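Local coordinates for beta-2-microglobulin (Danio rerio, PDB 4M9O), which pairs with the heavy chain of class I major histocompatibility complex molecules and takes part in presenting peptide antigens to the immune system, at residues I26-S31 with Q63-K68; I37-L42 with C82-M87. One frame throughout, in Å; residues are numbered along the deposited sequence.

How the contacts relate
Contacts 1 and 2 are the central strand pairs of the two sheets of one immunoglobulin sandwich, their centres about 10 Å apart. Along the chain their segments alternate: 26-31 and 63-68 lie in one sheet, 37-42 and 82-87 in the other. Each pair gives one face to the shared core, where the Cys27-Cys82 disulfide ties the sheets together and Ile39 CD1 packs on Val29 CG2 at 3.5 Å. The outer faces differ: contact 1 carries Tyr28, His65, Thr67 and a serine-glutamine cluster, whereas contact 2 carries Ser38, Glu40, Ser83 and the exposed Arg85. Neither is wholly core or wholly surface, for both are partly buried.

Contact 1 (I26-S31 with Q63-K68); sequences ICYVSS and QFHLTK
In the four-stranded sheet of this C1-set immunoglobulin domain, strands 23-30 and 63-72 form the central antiparallel pair, joined here from Cys27-Lys68 to Ser30-His65. Cys27 and Val29 each exchange two backbone hydrogen bonds, with Lys68 and Leu66 respectively; in the latter pair, Val29 N reaches Leu66 O at 2.9 Å. Cys27, Val29 and Leu66 turn inward, where Cys27 is bonded to Cys82 and both Val29 and Leu66 touch Ile39. On the other face, Tyr28 has CG anti to the backbone N (chi1 176°), which lays the ring along its own strand, with the CD1-CE1 edge and the OH turned to segment 63-68. Thr67 OG1 meets the ring edge in its plane, 3.1 Å from Tyr28 CD1. The Tyr28 and His65 rings approach obliquely, their planes at 43°, with Tyr28 OH 3.7 Å from His65 CB. On the side of Thr67 away from His65, Thr67 CG2 meets Ile26 CG2 at 3.8 Å. Beyond the last bridge, Ser31 N donates to Phe64 O at 3.1 Å, a single, more bent bond (145° at the hydrogen). Gln63 stretches its side chain across to segment 26-31, bringing the amide beside two serine hydroxyls. An alanine in place of Gln63 would probably leave Ser31 OG without this amide donor and open a gap beside Ser30 OG. The bond in question runs from Gln63 NE2 to Ser31 OG at 3.2 Å, the hydroxyl oxygen lying close to the amide plane.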
loop_
_atom_site.group_PDB
_atom_site.type_symbol
_atom_site.label_atom_id
_atom_site.label_comp_id
_atom_site.label_asym_id
_atom_site.label_seq_id
_atom_site.Cartn_x
_atom_site.Cartn_y
_atom_site.Cartn_z
ATOM N N ILE A 26 2.878 -2.267 -4.796
ATOM C CA ILE A 26 1.661 -1.464 -4.770
ATOM C C ILE A 26 0.784 -1.637 -3.540
ATOM O O ILE A 26 0.532 -2.718 -3.148
ATOM C CB ILE A 26 0.806 -1.743 -6.018
ATOM C CG1 ILE A 26 1.644 -1.671 -7.277
ATOM C CG2 ILE A 26 -0.366 -0.846 -6.086
ATOM C CD1 ILE A 26 1.185 -2.498 -8.385
ATOM N N CYS A 27 0.322 -0.550 -2.955
ATOM C CA CYS A 27 -0.639 -0.562 -1.875
ATOM C C CYS A 27 -1.844 0.237 -2.278
ATOM O O CYS A 27 -1.750 1.375 -2.490
ATOM C CB CYS A 27 -0.074 0.023 -0.596
ATOM S SG CYS A 27 -1.106 -0.036 0.870
ATOM N N TYR A 28 -2.976 -0.399 -2.352
ATOM C CA TYR A 28 -4.212 0.203 -2.783
ATOM C C TYR A 28 -5.196 0.270 -1.651
ATOM O O TYR A 28 -5.474 -0.702 -1.018
ATOM C CB TYR A 28 -4.791 -0.560 -3.945
ATOM C CG TYR A 28 -6.126 -0.101 -4.435
ATOM C CD1 TYR A 28 -6.243 0.992 -5.228
ATOM C CD2 TYR A 28 -7.267 -0.821 -4.161
ATOM C CE1 TYR A 28 -7.434 1.375 -5.696
ATOM C CE2 TYR A 28 -8.461 -0.433 -4.619
ATOM C CZ TYR A 28 -8.540 0.665 -5.392
ATOM O OH TYR A 28 -9.684 1.089 -5.872
ATOM N N VAL A 29 -5.693 1.465 -1.407
ATOM C CA VAL A 29 -6.583 1.738 -0.324
ATOM C C VAL A 29 -7.899 2.341 -0.794
ATOM O O VAL A 29 -7.938 3.238 -1.559
ATOM C CB VAL A 29 -5.961 2.611 0.722
ATOM C CG1 VAL A 29 -6.884 2.761 1.834
ATOM C CG2 VAL A 29 -4.688 2.068 1.195
ATOM N N SER A 30 -8.977 1.777 -0.312
ATOM C CA SER A 30 -10.257 2.080 -0.834
ATOM C C SER A 30 -11.403 2.016 0.151
ATOM O O SER A 30 -11.314 1.382 1.113
ATOM C CB SER A 30 -10.523 1.123 -1.990
ATOM O OG SER A 30 -11.725 1.409 -2.583
ATOM N N SER A 31 -12.489 2.665 -0.194
ATOM C CA SER A 31 -13.767 2.645 0.507
ATOM C C SER A 31 -13.810 3.106 1.956
ATOM O O SER A 31 -14.515 2.572 2.723
ATOM C CB SER A 31 -14.381 1.263 0.416
ATOM O OG SER A 31 -14.322 0.770 -0.863
ATOM N N GLN A 63 -17.249 6.662 -3.077
ATOM C CA GLN A 63 -16.012 5.937 -2.989
ATOM C C GLN A 63 -14.711 6.707 -3.161
ATOM O O GLN A 63 -14.439 7.262 -4.162
ATOM C CB GLN A 63 -16.030 4.720 -3.882
ATOM C CG GLN A 63 -14.934 3.768 -3.539
ATOM C CD GLN A 63 -14.868 2.614 -4.454
ATOM O OE1 GLN A 63 -14.836 2.775 -5.643
ATOM N NE2 GLN A 63 -14.836 1.446 -3.909
ATOM N N PHE A 64 -13.919 6.677 -2.138
ATOM C CA PHE A 64 -12.624 7.273 -2.142
ATOM C C PHE A 64 -11.579 6.179 -2.389
ATOM O O PHE A 64 -11.701 5.121 -1.882
ATOM C CB PHE A 64 -12.378 7.973 -0.805
ATOM C CG PHE A 64 -13.209 9.224 -0.580
ATOM C CD1 PHE A 64 -12.897 10.385 -1.187
ATOM C CD2 PHE A 64 -14.251 9.231 0.289
ATOM C CE1 PHE A 64 -13.628 11.480 -0.971
ATOM C CE2 PHE A 64 -14.960 10.342 0.490
ATOM C CZ PHE A 64 -14.659 11.447 -0.132
ATOM N N HIS A 65 -10.563 6.468 -3.169
ATOM C CA HIS A 65 -9.447 5.577 -3.313
ATOM C C HIS A 65 -8.094 6.228 -3.569
ATOM O O HIS A 65 -8.005 7.260 -4.137
ATOM C CB HIS A 65 -9.706 4.413 -4.272
ATOM C CG HIS A 65 -9.900 4.820 -5.681
ATOM N ND1 HIS A 65 -8.859 4.955 -6.565
ATOM C CD2 HIS A 65 -11.011 5.132 -6.363
ATOM C CE1 HIS A 65 -9.324 5.316 -7.738
ATOM N NE2 HIS A 65 -10.630 5.424 -7.643
ATOM N N LEU A 66 -7.073 5.566 -3.103
ATOM C CA LEU A 66 -5.733 6.023 -3.169
ATOM C C LEU A 66 -4.779 4.869 -3.431
ATOM O O LEU A 66 -4.948 3.831 -2.903
ATOM C CB LEU A 66 -5.418 6.663 -1.834
ATOM C CG LEU A 66 -4.320 7.669 -1.664
ATOM C CD1 LEU A 66 -4.580 8.886 -2.468
ATOM C CD2 LEU A 66 -4.193 8.045 -0.212
ATOM N N THR A 67 -3.752 5.114 -4.209
ATOM C CA THR A 67 -2.722 4.148 -4.497
ATOM C C THR A 67 -1.298 4.647 -4.246
ATOM O O THR A 67 -0.932 5.664 -4.693
ATOM C CB THR A 67 -2.846 3.661 -5.940
ATOM O OG1 THR A 67 -4.093 3.029 -6.109
ATOM C CG2 THR A 67 -1.764 2.720 -6.305
ATOM N N LYS A 68 -0.523 3.900 -3.511
ATOM C CA LYS A 68 0.868 4.187 -3.320
ATOM C C LYS A 68 1.731 3.084 -3.938
ATOM O O LYS A 68 1.481 1.949 -3.733
ATOM C CB LYS A 68 1.162 4.342 -1.839
ATOM C CG LYS A 68 2.534 4.595 -1.496
ATOM C CD LYS A 68 2.675 5.993 -1.099
ATOM C CE LYS A 68 3.465 6.171 0.110
ATOM N NZ LYS A 68 3.519 7.558 0.406
#

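Contact 2 (I37-L42 with C82-M87); sequences ISIELL and CSVRHM
Ile39 and Cys82 meet at the apolar centre, where Ile39 CG2 lies 3.8 Å from Cys82 SG, the sulfur bonded to Cys27 of the facing sheet. CG2 is anti to the backbone N of Ile39, which directs this methyl toward the sulfur while CG1 and CD1 project toward Val29 and Leu66. Next to it, the methyl Leu41 CD2 approaches Cys82 CB at 4.1 Å. At the other end Ile37 reaches across with its longer branch: CD1 is 4.0 Å from Val84 CG1 and 4.1 Å from His86 CD2. Two backbone hydrogen bonds join Ser38 with Arg85, and two more join Glu40 with Ser83; Ser83 N to Glu40 O, at 2.7 Å, is nearly straight. On the outward face, Leu42 CD1 lies against Ser83 CB at 3.5 Å, and Ser38 OG rests near Arg85 CB. Ser83 OG is hydrogen-bonded to Lys92 NZ and Arg85 NH1 to Thr90 OG1, both on the adjoining strand 89-94. The pair corresponds to strands C and F of the immunoglobulin fold, and the bond from Cys82 to Cys27 of the other sheet is the intersheet B-F disulfide characteristic of that sandwich.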
loop_
_atom_site.group_PDB
_atom_site.type_symbol
_atom_site.label_atom_id
_atom_site.label_comp_id
_atom_site.label_asym_id
_atom_site.label_seq_id
_atom_site.Cartn_x
_atom_site.Cartn_y
_atom_site.Cartn_z
ATOM N N ILE A 37 -6.607 10.160 5.263
ATOM C CA ILE A 37 -5.879 8.943 5.352
ATOM C C ILE A 37 -4.375 9.147 5.118
ATOM O O ILE A 37 -3.984 10.077 4.517
ATOM C CB ILE A 37 -6.490 7.894 4.402
ATOM C CG1 ILE A 37 -6.231 6.488 4.904
ATOM C CG2 ILE A 37 -6.020 8.095 3.015
ATOM C CD1 ILE A 37 -7.153 5.508 4.434
ATOM N N SER A 38 -3.562 8.245 5.595
ATOM C CA SER A 38 -2.179 8.229 5.194
ATOM C C SER A 38 -1.514 6.873 5.085
ATOM O O SER A 38 -1.789 5.985 5.834
ATOM C CB SER A 38 -1.369 9.231 5.982
ATOM O OG SER A 38 -0.611 8.668 6.936
ATOM N N ILE A 39 -0.670 6.749 4.097
ATOM C CA ILE A 39 -0.112 5.500 3.661
ATOM C C ILE A 39 1.402 5.574 3.522
ATOM O O ILE A 39 1.907 6.500 2.990
ATOM C CB ILE A 39 -0.636 5.128 2.274
ATOM C CG1 ILE A 39 -2.137 5.056 2.235
ATOM C CG2 ILE A 39 -0.036 3.874 1.753
ATOM C CD1 ILE A 39 -2.637 4.943 0.920
ATOM N N GLU A 40 2.092 4.551 3.973
ATOM C CA GLU A 40 3.535 4.407 3.766
ATOM C C GLU A 40 3.897 3.008 3.366
ATOM O O GLU A 40 3.263 2.082 3.753
ATOM C CB GLU A 40 4.385 4.771 4.972
ATOM C CG GLU A 40 4.293 6.171 5.485
ATOM C CD GLU A 40 4.652 7.234 4.487
ATOM O OE1 GLU A 40 5.539 7.053 3.634
ATOM O OE2 GLU A 40 4.034 8.283 4.568
ATOM N N LEU A 41 4.930 2.877 2.569
ATOM C CA LEU A 41 5.420 1.596 2.134
ATOM C C LEU A 41 6.714 1.365 2.879
ATOM O O LEU A 41 7.509 2.224 2.969
ATOM C CB LEU A 41 5.637 1.557 0.633
ATOM C CG LEU A 41 4.436 1.431 -0.290
ATOM C CD1 LEU A 41 4.764 1.554 -1.751
ATOM C CD2 LEU A 41 3.773 0.188 -0.010
ATOM N N LEU A 42 6.880 0.200 3.446
ATOM C CA LEU A 42 8.027 -0.090 4.272
ATOM C C LEU A 42 8.838 -1.284 3.843
ATOM O O LEU A 42 8.315 -2.266 3.465
ATOM C CB LEU A 42 7.593 -0.251 5.707
ATOM C CG LEU A 42 7.122 0.998 6.420
ATOM C CD1 LEU A 42 5.718 0.975 6.610
ATOM C CD2 LEU A 42 7.798 1.248 7.678
ATOM N N CYS A 82 2.869 -2.341 3.981
ATOM C CA CYS A 82 2.154 -1.110 3.734
ATOM C C CYS A 82 1.533 -0.693 5.026
ATOM O O CYS A 82 0.897 -1.451 5.648
ATOM C CB CYS A 82 1.078 -1.279 2.673
ATOM S SG CYS A 82 0.069 0.094 2.354
ATOM N N SER A 83 1.750 0.533 5.416
ATOM C CA SER A 83 1.231 1.048 6.651
ATOM C C SER A 83 0.136 2.070 6.385
ATOM O O SER A 83 0.368 2.994 5.705
ATOM C CB SER A 83 2.359 1.659 7.431
ATOM O OG SER A 83 2.029 2.027 8.718
ATOM N N VAL A 84 -1.048 1.856 6.928
ATOM C CA VAL A 84 -2.191 2.735 6.726
ATOM C C VAL A 84 -2.786 3.345 8.008
ATOM O O VAL A 84 -3.203 2.658 8.876
ATOM C CB VAL A 84 -3.300 2.012 5.953
ATOM C CG1 VAL A 84 -4.429 2.887 5.675
ATOM C CG2 VAL A 84 -2.798 1.388 4.719
ATOM N N ARG A 85 -2.830 4.659 8.079
ATOM C CA ARG A 85 -3.443 5.368 9.165
ATOM C C ARG A 85 -4.754 6.056 8.761
ATOM O O ARG A 85 -4.800 6.827 7.857
ATOM C CB ARG A 85 -2.467 6.357 9.786
ATOM C CG ARG A 85 -2.964 7.126 10.986
ATOM C CD ARG A 85 -1.840 7.498 11.890
ATOM N NE ARG A 85 -2.219 8.083 13.163
ATOM C CZ ARG A 85 -2.225 7.466 14.333
ATOM N NH1 ARG A 85 -1.929 6.198 14.446
ATOM N NH2 ARG A 85 -2.563 8.140 15.404
ATOM N N HIS A 86 -5.797 5.677 9.463
ATOM C CA HIS A 86 -7.129 6.210 9.333
ATOM C C HIS A 86 -7.751 6.335 10.711
ATOM O O HIS A 86 -7.660 5.440 11.475
ATOM C CB HIS A 86 -7.939 5.231 8.518
ATOM C CG HIS A 86 -9.286 5.716 8.122
ATOM N ND1 HIS A 86 -10.426 5.068 8.476
ATOM C CD2 HIS A 86 -9.672 6.776 7.396
ATOM C CE1 HIS A 86 -11.460 5.695 7.983
ATOM N NE2 HIS A 86 -11.030 6.742 7.327
ATOM N N MET A 87 -8.397 7.448 11.007
ATOM C CA MET A 87 -9.101 7.646 12.263
ATOM C C MET A 87 -8.224 7.402 13.487
ATOM O O MET A 87 -8.644 6.822 14.418
ATOM C CB MET A 87 -10.324 6.739 12.350
ATOM C CG MET A 87 -11.449 7.030 11.395
ATOM S SD MET A 87 -12.053 8.599 11.654
ATOM C CE MET A 87 -13.248 8.233 12.866
#